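Local structure of tetraacyldisaccharide 4'-kinase (Aquifex aeolicus, 4EHX) at residues G42-G47 with E172-I177; L82-Y87 with L103-L108; L124-K129 with E133-D138. The protein transfers the gamma-phosphate of ATP to the 4'-position of a tetraacyldisaccharide 1-phosphate, forming lipid IVA in lipid A biosynthesis. All coordinates share one frame; numbering follows the deposited sequence.

Contact 1 of 3, residues G42-G47 with E172-I177; sequences GNLSVG and EPLKEI
The first torsion of L44 (chi1 -71°) sets CG beside its own backbone N and anti to the carbonyl carbon, which brings its branched end close to L174, I177 and E172. The two methyls then divide the work. CD1 of L44 meets CG1 of I177 at 3.8 Å and CD2 of L174 at 3.9 Å. CD2 of L44 lies near the carboxylate of E172, with OE1 at 4.1 Å, which is plain packing. The leucine crosses all three side chains at about a right angle. I177 presents its ethyl branch, because CG1 takes the place beside the backbone N (chi1 -74°).

The backbones also come close here. The carbonyl O of L44 is 3.8 Å from N of E172, and no hydrogen bond joins them. That N is buried and has no partner in the model. The acidic end of E172 is well paired, however. OE1 accepts from NE2 of Q142, which also bonds to O of N43 and so spans the two segments. OE2 makes a salt bridge with R179 and a hydrogen bond with N21.

Within 42-47, ND2 of N43 donates to O of S45 at 2.8 Å in a bent bond, tilted from the carbonyl plane. L44 comes just ahead of the P-loop. The next residues, S45, V46 and G47, begin the predicted ATP site.

In 172-177 a short 3-10 turn runs from L174, with N of I177 bonded to O of L174. Strand 150-156 adds L153 and L155 to the apolar patch around L44 and I177. Helix 7-25 packs against P173 and E176 and, through N21, reaches E172.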
ATOM      1  N   GLY A  42       6.730   4.938  -0.390  1.00 18.69           N
ATOM      2  CA  GLY A  42       7.449   3.762   0.030  1.00 20.43           C
ATOM      3  C   GLY A  42       7.684   3.700   1.524  1.00 24.58           C
ATOM      4  O   GLY A  42       7.292   4.592   2.286  1.00 20.59           O
ATOM      5  N   ASN A  43       8.328   2.631   1.946  1.00 22.85           N
ATOM      6  CA  ASN A  43       8.724   2.522   3.341  1.00 27.11           C
ATOM      7  C   ASN A  43       9.983   1.669   3.484  1.00 28.29           C
ATOM      8  O   ASN A  43      10.552   1.192   2.486  1.00 24.09           O
ATOM      9  CB  ASN A  43       7.577   2.022   4.208  1.00 31.19           C
ATOM     10  CG  ASN A  43       7.445   0.532   4.176  1.00 36.40           C
ATOM     11  OD1 ASN A  43       7.576  -0.083   3.120  1.00 36.80           O
ATOM     12  ND2 ASN A  43       7.207  -0.069   5.336  1.00 43.21           N
ATOM     13  N   LEU A  44      10.437   1.508   4.715  1.00 28.73           N
ATOM     14  CA  LEU A  44      11.714   0.852   4.957  1.00 33.01           C
ATOM     15  C   LEU A  44      11.540  -0.598   5.370  1.00 32.19           C
ATOM     16  O   LEU A  44      12.484  -1.371   5.320  1.00 36.94           O
ATOM     17  CB  LEU A  44      12.500   1.595   6.047  1.00 29.40           C
ATOM     18  CG  LEU A  44      13.072   2.958   5.682  1.00 32.39           C
ATOM     19  CD1 LEU A  44      13.932   3.476   6.816  1.00 31.38           C
ATOM     20  CD2 LEU A  44      13.891   2.845   4.414  1.00 34.05           C
ATOM     21  N   SER A  45      10.336  -0.975   5.791  1.00 29.84           N
ATOM     22  CA  SER A  45      10.159  -2.282   6.409  1.00 30.27           C
ATOM     23  C   SER A  45       9.108  -3.151   5.738  1.00 43.53           C
ATOM     24  O   SER A  45       8.204  -2.660   5.058  1.00 42.83           O
ATOM     25  CB  SER A  45       9.772  -2.113   7.880  1.00 34.87           C
ATOM     26  OG  SER A  45       8.625  -1.290   7.993  1.00 30.46           O
ATOM     27  N   VAL A  46       9.243  -4.456   5.936  1.00 45.43           N
ATOM     28  CA  VAL A  46       8.155  -5.373   5.646  1.00 52.40           C
ATOM     29  C   VAL A  46       7.152  -5.275   6.798  1.00 49.48           C
ATOM     30  O   VAL A  46       7.512  -4.870   7.904  1.00 45.20           O
ATOM     31  CB  VAL A  46       8.670  -6.808   5.496  1.00 53.02           C
ATOM     32  CG1 VAL A  46       9.731  -6.854   4.416  1.00 49.58           C
ATOM     33  CG2 VAL A  46       9.231  -7.320   6.818  1.00 47.92           C
ATOM     34  N   GLY A  47       5.894  -5.624   6.541  1.00 49.62           N
ATOM     35  CA  GLY A  47       4.860  -5.544   7.561  1.00 52.46           C
ATOM     36  C   GLY A  47       3.896  -4.400   7.299  1.00 56.30           C
ATOM     37  O   GLY A  47       4.098  -3.627   6.364  1.00 53.91           O
ATOM     38  N   GLU A 172      16.124  -1.855   4.441  1.00 23.29           N
ATOM     39  CA  GLU A 172      17.332  -1.028   4.326  1.00 31.84           C
ATOM     40  C   GLU A 172      17.626  -0.397   5.671  1.00 28.31           C
ATOM     41  O   GLU A 172      16.703  -0.167   6.461  1.00 30.48           O
ATOM     42  CB  GLU A 172      17.121   0.145   3.368  1.00 30.41           C
ATOM     43  CG  GLU A 172      16.590  -0.178   2.027  1.00 32.77           C
ATOM     44  CD  GLU A 172      16.627   1.038   1.132  1.00 36.13           C
ATOM     45  OE1 GLU A 172      15.552   1.621   0.862  1.00 27.42           O
ATOM     46  OE2 GLU A 172      17.745   1.421   0.714  1.00 27.20           O
ATOM     47  N   PRO A 173      18.903  -0.059   5.915  1.00 24.88           N
ATOM     48  CA  PRO A 173      19.327   0.600   7.154  1.00 28.53           C
ATOM     49  C   PRO A 173      18.632   1.934   7.304  1.00 28.28           C
ATOM     50  O   PRO A 173      18.316   2.578   6.303  1.00 28.31           O
ATOM     51  CB  PRO A 173      20.820   0.839   6.929  1.00 29.79           C
ATOM     52  CG  PRO A 173      21.229  -0.193   5.938  1.00 35.18           C
ATOM     53  CD  PRO A 173      20.048  -0.402   5.047  1.00 22.08           C
ATOM     54  N   LEU A 174      18.405   2.345   8.548  1.00 29.65           N
ATOM     55  CA  LEU A 174      17.731   3.609   8.835  1.00 29.92           C
ATOM     56  C   LEU A 174      18.445   4.843   8.265  1.00 33.57           C
ATOM     57  O   LEU A 174      17.812   5.869   8.043  1.00 30.13           O
ATOM     58  CB  LEU A 174      17.519   3.761  10.345  1.00 33.50           C
ATOM     59  CG  LEU A 174      16.573   2.776  11.041  1.00 34.95           C
ATOM     60  CD1 LEU A 174      16.626   2.960  12.563  1.00 36.41           C
ATOM     61  CD2 LEU A 174      15.139   2.921  10.527  1.00 35.18           C
ATOM     62  N   LYS A 175      19.757   4.766   8.033  1.00 27.70           N
ATOM     63  CA  LYS A 175      20.464   5.913   7.452  1.00 25.64           C
ATOM     64  C   LYS A 175      19.863   6.333   6.103  1.00 27.10           C
ATOM     65  O   LYS A 175      19.994   7.484   5.684  1.00 28.80           O
ATOM     66  CB  LYS A 175      21.971   5.631   7.286  1.00 30.85           C
ATOM     67  CG  LYS A 175      22.312   4.672   6.148  1.00 32.93           C
ATOM     68  CD  LYS A 175      23.836   4.437   6.012  1.00 33.79           C
ATOM     69  CE  LYS A 175      24.126   3.572   4.784  1.00 32.33           C
ATOM     70  NZ  LYS A 175      25.589   3.414   4.503  1.00 42.80           N
ATOM     71  N   GLU A 176      19.217   5.395   5.419  1.00 24.78           N
ATOM     72  CA  GLU A 176      18.628   5.678   4.107  1.00 22.25           C
ATOM     73  C   GLU A 176      17.392   6.572   4.166  1.00 28.10           C
ATOM     74  O   GLU A 176      16.858   6.981   3.140  1.00 22.61           O
ATOM     75  CB  GLU A 176      18.324   4.377   3.357  1.00 23.22           C
ATOM     76  CG  GLU A 176      19.575   3.556   3.076  1.00 26.03           C
ATOM     77  CD  GLU A 176      20.602   4.312   2.240  1.00 27.75           C
ATOM     78  OE1 GLU A 176      21.801   4.002   2.364  1.00 27.34           O
ATOM     79  OE2 GLU A 176      20.213   5.208   1.452  1.00 25.77           O
ATOM     80  N   ILE A 177      16.938   6.883   5.368  1.00 27.00           N
ATOM     81  CA  ILE A 177      15.934   7.930   5.531  1.00 26.48           C
ATOM     82  C   ILE A 177      16.378   9.210   4.808  1.00 29.05           C
ATOM     83  O   ILE A 177      15.552   9.981   4.321  1.00 25.80           O
ATOM     84  CB  ILE A 177      15.647   8.192   7.028  1.00 28.49           C
ATOM     85  CG1 ILE A 177      14.808   7.040   7.588  1.00 27.14           C
ATOM     86  CG2 ILE A 177      14.913   9.531   7.230  1.00 25.09           C
ATOM     87  CD1 ILE A 177      14.708   7.021   9.112  1.00 25.49           C
TER

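Contact 2 of 3, residues L82-Y87 with L103-L108; sequences LIVSEY and LMAKLL
OG of S85 meets a water at 2.7 Å, and the same water lies 2.9 Å from the carbonyl O of A105, to which it probably donates. The water therefore bridges strand and helix. OG of S85 has further weak hydrogen bonds to N of G88 and O of N89, at the turn into strand 89-90. A chi1 of 174° places the hydroxyl anti to the backbone N, where it meets the water; CB does the packing.

That CB touches CB of A105 at 3.7 Å. CG1 of V84 comes to CB of A105 from the neighbouring position, at 4.1 Å. Both residues point towards the helix, although they are adjacent in a strand. The cause is a classic beta bulge: V84 and S85 both face V113 of the antiparallel strand 112-116. V84 carries the near-helical backbone angles of the bulge (phi -86°, psi -40°). The methyl of A105 is small, which lets helix 99-107 lie close, with the CA atoms of S85 and A105 only 6.1 Å apart.

V113 and L90 also touch A105. M104 of the helix and L108 just after it pack on helix 51-61, which follows the P-loop.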
ATOM      1  N   LEU A  82       2.054  -4.914 -17.673  1.00 29.78           N
ATOM      2  CA  LEU A  82       0.646  -5.267 -17.787  1.00 31.91           C
ATOM      3  C   LEU A  82      -0.224  -4.098 -17.333  1.00 33.23           C
ATOM      4  O   LEU A  82      -0.064  -3.602 -16.218  1.00 26.22           O
ATOM      5  CB  LEU A  82       0.349  -6.489 -16.910  1.00 29.45           C
ATOM      6  CG  LEU A  82      -1.119  -6.900 -16.797  1.00 36.71           C
ATOM      7  CD1 LEU A  82      -1.624  -7.355 -18.154  1.00 36.39           C
ATOM      8  CD2 LEU A  82      -1.293  -7.989 -15.756  1.00 39.95           C
ATOM      9  N   ILE A  83      -1.127  -3.646 -18.197  1.00 28.82           N
ATOM     10  CA  ILE A  83      -2.105  -2.664 -17.764  1.00 31.23           C
ATOM     11  C   ILE A  83      -3.187  -3.402 -16.987  1.00 29.13           C
ATOM     12  O   ILE A  83      -3.898  -4.235 -17.531  1.00 28.44           O
ATOM     13  CB  ILE A  83      -2.731  -1.892 -18.942  1.00 33.88           C
ATOM     14  CG1 ILE A  83      -1.680  -0.984 -19.601  1.00 27.63           C
ATOM     15  CG2 ILE A  83      -3.946  -1.073 -18.457  1.00 25.62           C
ATOM     16  CD1 ILE A  83      -2.147  -0.339 -20.919  1.00 32.51           C
ATOM     17  N   VAL A  84      -3.273  -3.118 -15.698  1.00 25.30           N
ATOM     18  CA  VAL A  84      -4.234  -3.774 -14.818  1.00 25.63           C
ATOM     19  C   VAL A  84      -5.574  -3.041 -14.856  1.00 25.27           C
ATOM     20  O   VAL A  84      -6.646  -3.653 -14.881  1.00 27.50           O
ATOM     21  CB  VAL A  84      -3.696  -3.764 -13.380  1.00 23.14           C
ATOM     22  CG1 VAL A  84      -4.749  -4.301 -12.400  1.00 22.24           C
ATOM     23  CG2 VAL A  84      -2.405  -4.568 -13.307  1.00 26.20           C
ATOM     24  N   SER A  85      -5.509  -1.714 -14.879  1.00 26.26           N
ATOM     25  CA  SER A  85      -6.740  -0.939 -14.889  1.00 26.86           C
ATOM     26  C   SER A  85      -6.559   0.311 -15.721  1.00 25.98           C
ATOM     27  O   SER A  85      -5.515   0.944 -15.661  1.00 22.06           O
ATOM     28  CB  SER A  85      -7.102  -0.537 -13.461  1.00 24.05           C
ATOM     29  OG  SER A  85      -8.216   0.334 -13.456  1.00 35.95           O
ATOM     30  N   GLU A  86      -7.595   0.682 -16.467  1.00 25.36           N
ATOM     31  CA  GLU A  86      -7.575   1.916 -17.227  1.00 23.48           C
ATOM     32  C   GLU A  86      -8.546   2.902 -16.592  1.00 27.36           C
ATOM     33  O   GLU A  86      -9.767   2.796 -16.763  1.00 26.90           O
ATOM     34  CB  GLU A  86      -7.942   1.651 -18.690  1.00 26.93           C
ATOM     35  CG  GLU A  86      -8.114   2.916 -19.520  1.00 34.72           C
ATOM     36  CD  GLU A  86      -8.522   2.620 -20.953  1.00 44.35           C
ATOM     37  OE1 GLU A  86      -9.401   1.747 -21.153  1.00 35.07           O
ATOM     38  OE2 GLU A  86      -7.966   3.258 -21.877  1.00 40.31           O
ATOM     39  N   TYR A  87      -7.997   3.840 -15.830  1.00 24.66           N
ATOM     40  CA  TYR A  87      -8.794   4.833 -15.115  1.00 24.96           C
ATOM     41  C   TYR A  87      -9.997   4.239 -14.383  1.00 28.47           C
ATOM     42  O   TYR A  87     -11.122   4.710 -14.526  1.00 32.36           O
ATOM     43  CB  TYR A  87      -9.188   5.971 -16.066  1.00 32.80           C
ATOM     44  CG  TYR A  87      -7.932   6.642 -16.567  1.00 27.90           C
ATOM     45  CD1 TYR A  87      -7.144   7.391 -15.697  1.00 34.31           C
ATOM     46  CD2 TYR A  87      -7.481   6.450 -17.872  1.00 25.57           C
ATOM     47  CE1 TYR A  87      -5.957   7.974 -16.116  1.00 33.80           C
ATOM     48  CE2 TYR A  87      -6.286   7.030 -18.305  1.00 27.20           C
ATOM     49  CZ  TYR A  87      -5.543   7.798 -17.420  1.00 36.21           C
ATOM     50  OH  TYR A  87      -4.372   8.385 -17.833  1.00 30.02           O
ATOM     51  N   LEU A 103      -5.926  -5.292  -6.064  1.00 30.51           N
ATOM     52  CA  LEU A 103      -6.532  -4.602  -4.935  1.00 31.50           C
ATOM     53  C   LEU A 103      -6.384  -3.085  -5.063  1.00 30.90           C
ATOM     54  O   LEU A 103      -7.344  -2.333  -4.865  1.00 26.93           O
ATOM     55  CB  LEU A 103      -5.927  -5.093  -3.616  1.00 36.75           C
ATOM     56  CG  LEU A 103      -6.375  -4.354  -2.350  1.00 38.69           C
ATOM     57  CD1 LEU A 103      -7.905  -4.340  -2.202  1.00 35.67           C
ATOM     58  CD2 LEU A 103      -5.704  -4.968  -1.115  1.00 39.35           C
ATOM     59  N   MET A 104      -5.174  -2.626  -5.378  1.00 27.23           N
ATOM     60  CA  MET A 104      -4.957  -1.190  -5.583  1.00 28.75           C
ATOM     61  C   MET A 104      -5.934  -0.634  -6.616  1.00 26.66           C
ATOM     62  O   MET A 104      -6.530   0.421  -6.427  1.00 26.66           O
ATOM     63  CB  MET A 104      -3.511  -0.934  -6.041  1.00 34.03           C
ATOM     64  CG  MET A 104      -3.064   0.527  -5.985  1.00 47.10           C
ATOM     65  SD  MET A 104      -2.561   1.042  -4.329  1.00 42.61           S
ATOM     66  CE  MET A 104      -1.694  -0.415  -3.772  1.00 72.08           C
ATOM     67  N   ALA A 105      -6.083  -1.342  -7.729  1.00 25.09           N
ATOM     68  CA  ALA A 105      -7.010  -0.892  -8.772  1.00 22.86           C
ATOM     69  C   ALA A 105      -8.465  -0.827  -8.288  1.00 28.63           C
ATOM     70  O   ALA A 105      -9.215   0.094  -8.633  1.00 26.14           O
ATOM     71  CB  ALA A 105      -6.886  -1.785 -10.013  1.00 23.11           C
ATOM     72  N   LYS A 106      -8.878  -1.804  -7.484  1.00 28.83           N
ATOM     73  CA  LYS A 106     -10.248  -1.779  -6.983  1.00 31.40           C
ATOM     74  C   LYS A 106     -10.426  -0.631  -5.996  1.00 29.38           C
ATOM     75  O   LYS A 106     -11.500  -0.047  -5.898  1.00 28.86           O
ATOM     76  CB  LYS A 106     -10.639  -3.116  -6.335  1.00 29.47           C
ATOM     77  CG  LYS A 106     -10.690  -4.302  -7.289  1.00 33.02           C
ATOM     78  CD  LYS A 106     -11.647  -4.097  -8.481  1.00 40.01           C
ATOM     79  CE  LYS A 106     -13.079  -3.946  -8.053  1.00 40.61           C
ATOM     80  NZ  LYS A 106     -14.063  -4.369  -9.129  1.00 42.35           N
ATOM     81  N   LEU A 107      -9.363  -0.295  -5.274  1.00 25.52           N
ATOM     82  CA  LEU A 107      -9.443   0.816  -4.324  1.00 31.57           C
ATOM     83  C   LEU A 107      -9.340   2.206  -4.965  1.00 43.56           C
ATOM     84  O   LEU A 107      -9.575   3.202  -4.285  1.00 36.27           O
ATOM     85  CB  LEU A 107      -8.385   0.665  -3.224  1.00 30.58           C
ATOM     86  CG  LEU A 107      -8.507  -0.550  -2.308  1.00 32.90           C
ATOM     87  CD1 LEU A 107      -7.210  -0.731  -1.528  1.00 32.20           C
ATOM     88  CD2 LEU A 107      -9.731  -0.378  -1.389  1.00 28.72           C
ATOM     89  N   LEU A 108      -8.998   2.275  -6.257  1.00 32.14           N
ATOM     90  CA  LEU A 108      -8.858   3.565  -6.950  1.00 31.38           C
ATOM     91  C   LEU A 108      -9.669   3.657  -8.247  1.00 32.61           C
ATOM     92  O   LEU A 108      -9.108   3.555  -9.341  1.00 25.20           O
ATOM     93  CB  LEU A 108      -7.382   3.831  -7.286  1.00 32.46           C
ATOM     94  CG  LEU A 108      -6.332   3.749  -6.177  1.00 37.34           C
ATOM     95  CD1 LEU A 108      -4.943   3.645  -6.783  1.00 38.87           C
ATOM     96  CD2 LEU A 108      -6.435   4.948  -5.262  1.00 37.88           C
TER
HETATM   97  O   HOH W   1      -8.139   1.342 -10.992  1.00 23.72           O

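Contact 3 of 3, residues L124-K129 with E133-D138; sequences LLALEK and EVFILD
Helix 119-130 leads through a short loop into strand 134-138, and where A126 faces F135 their CA atoms are 9.3 Å apart. Side chains bridge that separation. The phenyl ring of F135 does nearly all the reaching from the strand. Its first torsion (chi1 -68°) sets CG beside the backbone N, and the ring extends towards the helix with its edge leading.

CB of A126 meets that edge at CE1, 3.5 Å away, and is 3.8 Å from CZ. CG of L127 comes to the next part of the rim, 4.0 Å from CZ and 4.1 Å from CE2. Both carbons lie near the ring plane. The ring therefore butts against the helix and does not lie flat on it. The CB bond of L127 does not aim at the strand, but the end of its side chain comes nearer the ring. Its long axis is oblique to that of F135.

Replacing F135 with an alanine would probably leave A126 and L127 without their partner and open a gap between helix and strand.

Strand 134-138 lies between the parallel strands 38-43 and 67-71 of the P-loop NTPase core, and helix 119-130 packs against it, away from the predicted ATP site. F135 bonds through its backbone to P37 and I39, while V134 bonds to R66 and C68. C68, L70 and V36 also pack on the F135 side chain, and P35 touches L127.

E128 and K129, both exposed, form a long salt bridge (OE2 to NZ 3.7 Å). No hydrogen bond crosses between 124-129 and 133-138. The contact between the two segments is wholly apolar, so its fit probably depends on shape and burial of the ring edge rather than on bond direction.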
ATOM      1  N   LEU A 124       6.603   3.753 -19.519  1.00 27.35           N
ATOM      2  CA  LEU A 124       6.571   3.939 -20.969  1.00 27.74           C
ATOM      3  C   LEU A 124       5.296   3.379 -21.585  1.00 27.15           C
ATOM      4  O   LEU A 124       4.699   3.997 -22.459  1.00 28.63           O
ATOM      5  CB  LEU A 124       7.788   3.291 -21.654  1.00 29.28           C
ATOM      6  CG  LEU A 124       9.150   3.942 -21.409  1.00 35.97           C
ATOM      7  CD1 LEU A 124      10.204   3.327 -22.335  1.00 40.08           C
ATOM      8  CD2 LEU A 124       9.073   5.444 -21.607  1.00 33.13           C
ATOM      9  N   LEU A 125       4.887   2.194 -21.147  1.00 26.21           N
ATOM     10  CA  LEU A 125       3.668   1.599 -21.691  1.00 26.99           C
ATOM     11  C   LEU A 125       2.470   2.480 -21.351  1.00 26.18           C
ATOM     12  O   LEU A 125       1.584   2.691 -22.177  1.00 27.93           O
ATOM     13  CB  LEU A 125       3.449   0.189 -21.139  1.00 30.66           C
ATOM     14  CG  LEU A 125       2.113  -0.442 -21.552  1.00 32.04           C
ATOM     15  CD1 LEU A 125       2.090  -0.738 -23.053  1.00 35.89           C
ATOM     16  CD2 LEU A 125       1.828  -1.706 -20.753  1.00 36.23           C
ATOM     17  N   ALA A 126       2.441   2.983 -20.122  1.00 26.70           N
ATOM     18  CA  ALA A 126       1.352   3.853 -19.703  1.00 26.35           C
ATOM     19  C   ALA A 126       1.322   5.120 -20.558  1.00 22.73           C
ATOM     20  O   ALA A 126       0.262   5.558 -20.993  1.00 27.27           O
ATOM     21  CB  ALA A 126       1.488   4.204 -18.214  1.00 23.64           C
ATOM     22  N   LEU A 127       2.485   5.718 -20.795  1.00 24.64           N
ATOM     23  CA  LEU A 127       2.510   6.938 -21.589  1.00 28.03           C
ATOM     24  C   LEU A 127       1.940   6.684 -22.979  1.00 36.42           C
ATOM     25  O   LEU A 127       1.207   7.506 -23.516  1.00 36.95           O
ATOM     26  CB  LEU A 127       3.922   7.520 -21.672  1.00 25.14           C
ATOM     27  CG  LEU A 127       4.367   8.169 -20.356  1.00 27.30           C
ATOM     28  CD1 LEU A 127       5.877   8.347 -20.316  1.00 27.64           C
ATOM     29  CD2 LEU A 127       3.634   9.497 -20.117  1.00 31.36           C
ATOM     30  N   GLU A 128       2.255   5.522 -23.535  1.00 30.95           N
ATOM     31  CA  GLU A 128       1.796   5.157 -24.865  1.00 33.71           C
ATOM     32  C   GLU A 128       0.287   4.917 -24.911  1.00 32.46           C
ATOM     33  O   GLU A 128      -0.396   5.400 -25.809  1.00 36.18           O
ATOM     34  CB  GLU A 128       2.550   3.911 -25.336  1.00 36.29           C
ATOM     35  CG  GLU A 128       2.132   3.381 -26.694  1.00 62.82           C
ATOM     36  CD  GLU A 128       2.941   2.163 -27.100  1.00 83.46           C
ATOM     37  OE1 GLU A 128       3.733   1.669 -26.268  1.00 91.20           O
ATOM     38  OE2 GLU A 128       2.788   1.704 -28.250  1.00 92.86           O
ATOM     39  N   LYS A 129      -0.236   4.187 -23.930  1.00 27.80           N
ATOM     40  CA  LYS A 129      -1.618   3.711 -23.988  1.00 32.66           C
ATOM     41  C   LYS A 129      -2.611   4.522 -23.158  1.00 35.40           C
ATOM     42  O   LYS A 129      -3.805   4.501 -23.436  1.00 34.45           O
ATOM     43  CB  LYS A 129      -1.697   2.245 -23.537  1.00 35.07           C
ATOM     44  CG  LYS A 129      -0.802   1.283 -24.301  1.00 43.42           C
ATOM     45  CD  LYS A 129      -1.189   1.193 -25.764  1.00 47.46           C
ATOM     46  CE  LYS A 129      -0.352   0.147 -26.487  1.00 57.96           C
ATOM     47  NZ  LYS A 129      -0.607   0.159 -27.961  1.00 63.38           N
ATOM     48  N   GLU A 133      -0.861  12.085 -16.615  1.00 23.06           N
ATOM     49  CA  GLU A 133      -0.169  13.329 -16.305  1.00 22.70           C
ATOM     50  C   GLU A 133       0.809  13.187 -15.142  1.00 22.50           C
ATOM     51  O   GLU A 133       1.680  14.022 -14.965  1.00 22.26           O
ATOM     52  CB  GLU A 133      -1.189  14.412 -15.986  1.00 23.85           C
ATOM     53  CG  GLU A 133      -1.970  14.806 -17.215  1.00 25.94           C
ATOM     54  CD  GLU A 133      -3.141  15.704 -16.897  1.00 31.04           C
ATOM     55  OE1 GLU A 133      -3.965  15.332 -16.043  1.00 26.41           O
ATOM     56  OE2 GLU A 133      -3.223  16.785 -17.503  1.00 36.36           O
ATOM     57  N   VAL A 134       0.638  12.147 -14.332  1.00 18.40           N
ATOM     58  CA  VAL A 134       1.521  11.934 -13.181  1.00 19.67           C
ATOM     59  C   VAL A 134       1.523  10.460 -12.814  1.00 20.26           C
ATOM     60  O   VAL A 134       0.503   9.777 -12.969  1.00 20.69           O
ATOM     61  CB  VAL A 134       1.086  12.802 -11.960  1.00 20.28           C
ATOM     62  CG1 VAL A 134      -0.389  12.508 -11.567  1.00 18.38           C
ATOM     63  CG2 VAL A 134       2.036  12.596 -10.771  1.00 18.89           C
ATOM     64  N   PHE A 135       2.672   9.951 -12.366  1.00 19.04           N
ATOM     65  CA  PHE A 135       2.770   8.588 -11.866  1.00 19.31           C
ATOM     66  C   PHE A 135       2.966   8.555 -10.364  1.00 20.35           C
ATOM     67  O   PHE A 135       3.654   9.403  -9.795  1.00 18.57           O
ATOM     68  CB  PHE A 135       3.964   7.858 -12.480  1.00 14.47           C
ATOM     69  CG  PHE A 135       3.811   7.583 -13.927  1.00 21.30           C
ATOM     70  CD1 PHE A 135       2.950   6.584 -14.360  1.00 17.25           C
ATOM     71  CD2 PHE A 135       4.546   8.303 -14.861  1.00 19.77           C
ATOM     72  CE1 PHE A 135       2.812   6.307 -15.721  1.00 21.41           C
ATOM     73  CE2 PHE A 135       4.415   8.036 -16.220  1.00 20.31           C
ATOM     74  CZ  PHE A 135       3.546   7.030 -16.646  1.00 23.84           C
ATOM     75  N   ILE A 136       2.358   7.564  -9.722  1.00 19.53           N
ATOM     76  CA  ILE A 136       2.655   7.299  -8.323  1.00 13.62           C
ATOM     77  C   ILE A 136       3.275   5.905  -8.271  1.00 17.20           C
ATOM     78  O   ILE A 136       2.700   4.943  -8.792  1.00 16.51           O
ATOM     79  CB  ILE A 136       1.376   7.309  -7.452  1.00 16.06           C
ATOM     80  CG1 ILE A 136       0.739   8.711  -7.409  1.00 20.29           C
ATOM     81  CG2 ILE A 136       1.677   6.805  -6.045  1.00 16.21           C
ATOM     82  CD1 ILE A 136      -0.709   8.681  -6.876  1.00 17.85           C
ATOM     83  N   LEU A 137       4.445   5.786  -7.654  1.00 15.09           N
ATOM     84  CA  LEU A 137       5.006   4.458  -7.467  1.00 16.70           C
ATOM     85  C   LEU A 137       4.438   3.968  -6.149  1.00 22.75           C
ATOM     86  O   LEU A 137       4.621   4.603  -5.099  1.00 22.87           O
ATOM     87  CB  LEU A 137       6.541   4.493  -7.361  1.00 17.40           C
ATOM     88  CG  LEU A 137       7.314   5.351  -8.370  1.00 20.81           C
ATOM     89  CD1 LEU A 137       8.838   5.103  -8.219  1.00 22.48           C
ATOM     90  CD2 LEU A 137       6.876   5.033  -9.802  1.00 23.48           C
ATOM     91  N   ASP A 138       3.725   2.857  -6.179  1.00 17.76           N
ATOM     92  CA  ASP A 138       3.350   2.292  -4.905  1.00 23.69           C
ATOM     93  C   ASP A 138       4.529   1.385  -4.526  1.00 20.84           C
ATOM     94  O   ASP A 138       4.967   0.523  -5.294  1.00 35.52           O
ATOM     95  CB  ASP A 138       1.980   1.603  -4.925  1.00 36.89           C
ATOM     96  CG  ASP A 138       2.002   0.286  -5.633  1.00 41.48           C
ATOM     97  OD1 ASP A 138       2.950   0.072  -6.401  1.00 41.25           O
ATOM     98  OD2 ASP A 138       1.070  -0.528  -5.438  1.00 32.42           O
TER

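Contact 1 opens first, at 42-47, from strand 38-43 into the P-loop, and closes last, at 172-177. The other two contacts are nested inside that long loop. Contact 2 closes a short excursion from strand 81-86 to helix 99-107. Contact 3 follows in series, joining helix 119-130 to strand 134-138. None of them cross. Contacts 2 and 3 touch, among other places where I83 packs on L125 and K129, and their centres are about 12 Å apart. Contacts 1 and 3 do not touch, but their strands 38-43 and 134-138 are parallel neighbours. Contacts 1 and 2 lie on opposite sides of the chain's centre, about 26 Å apart between centres.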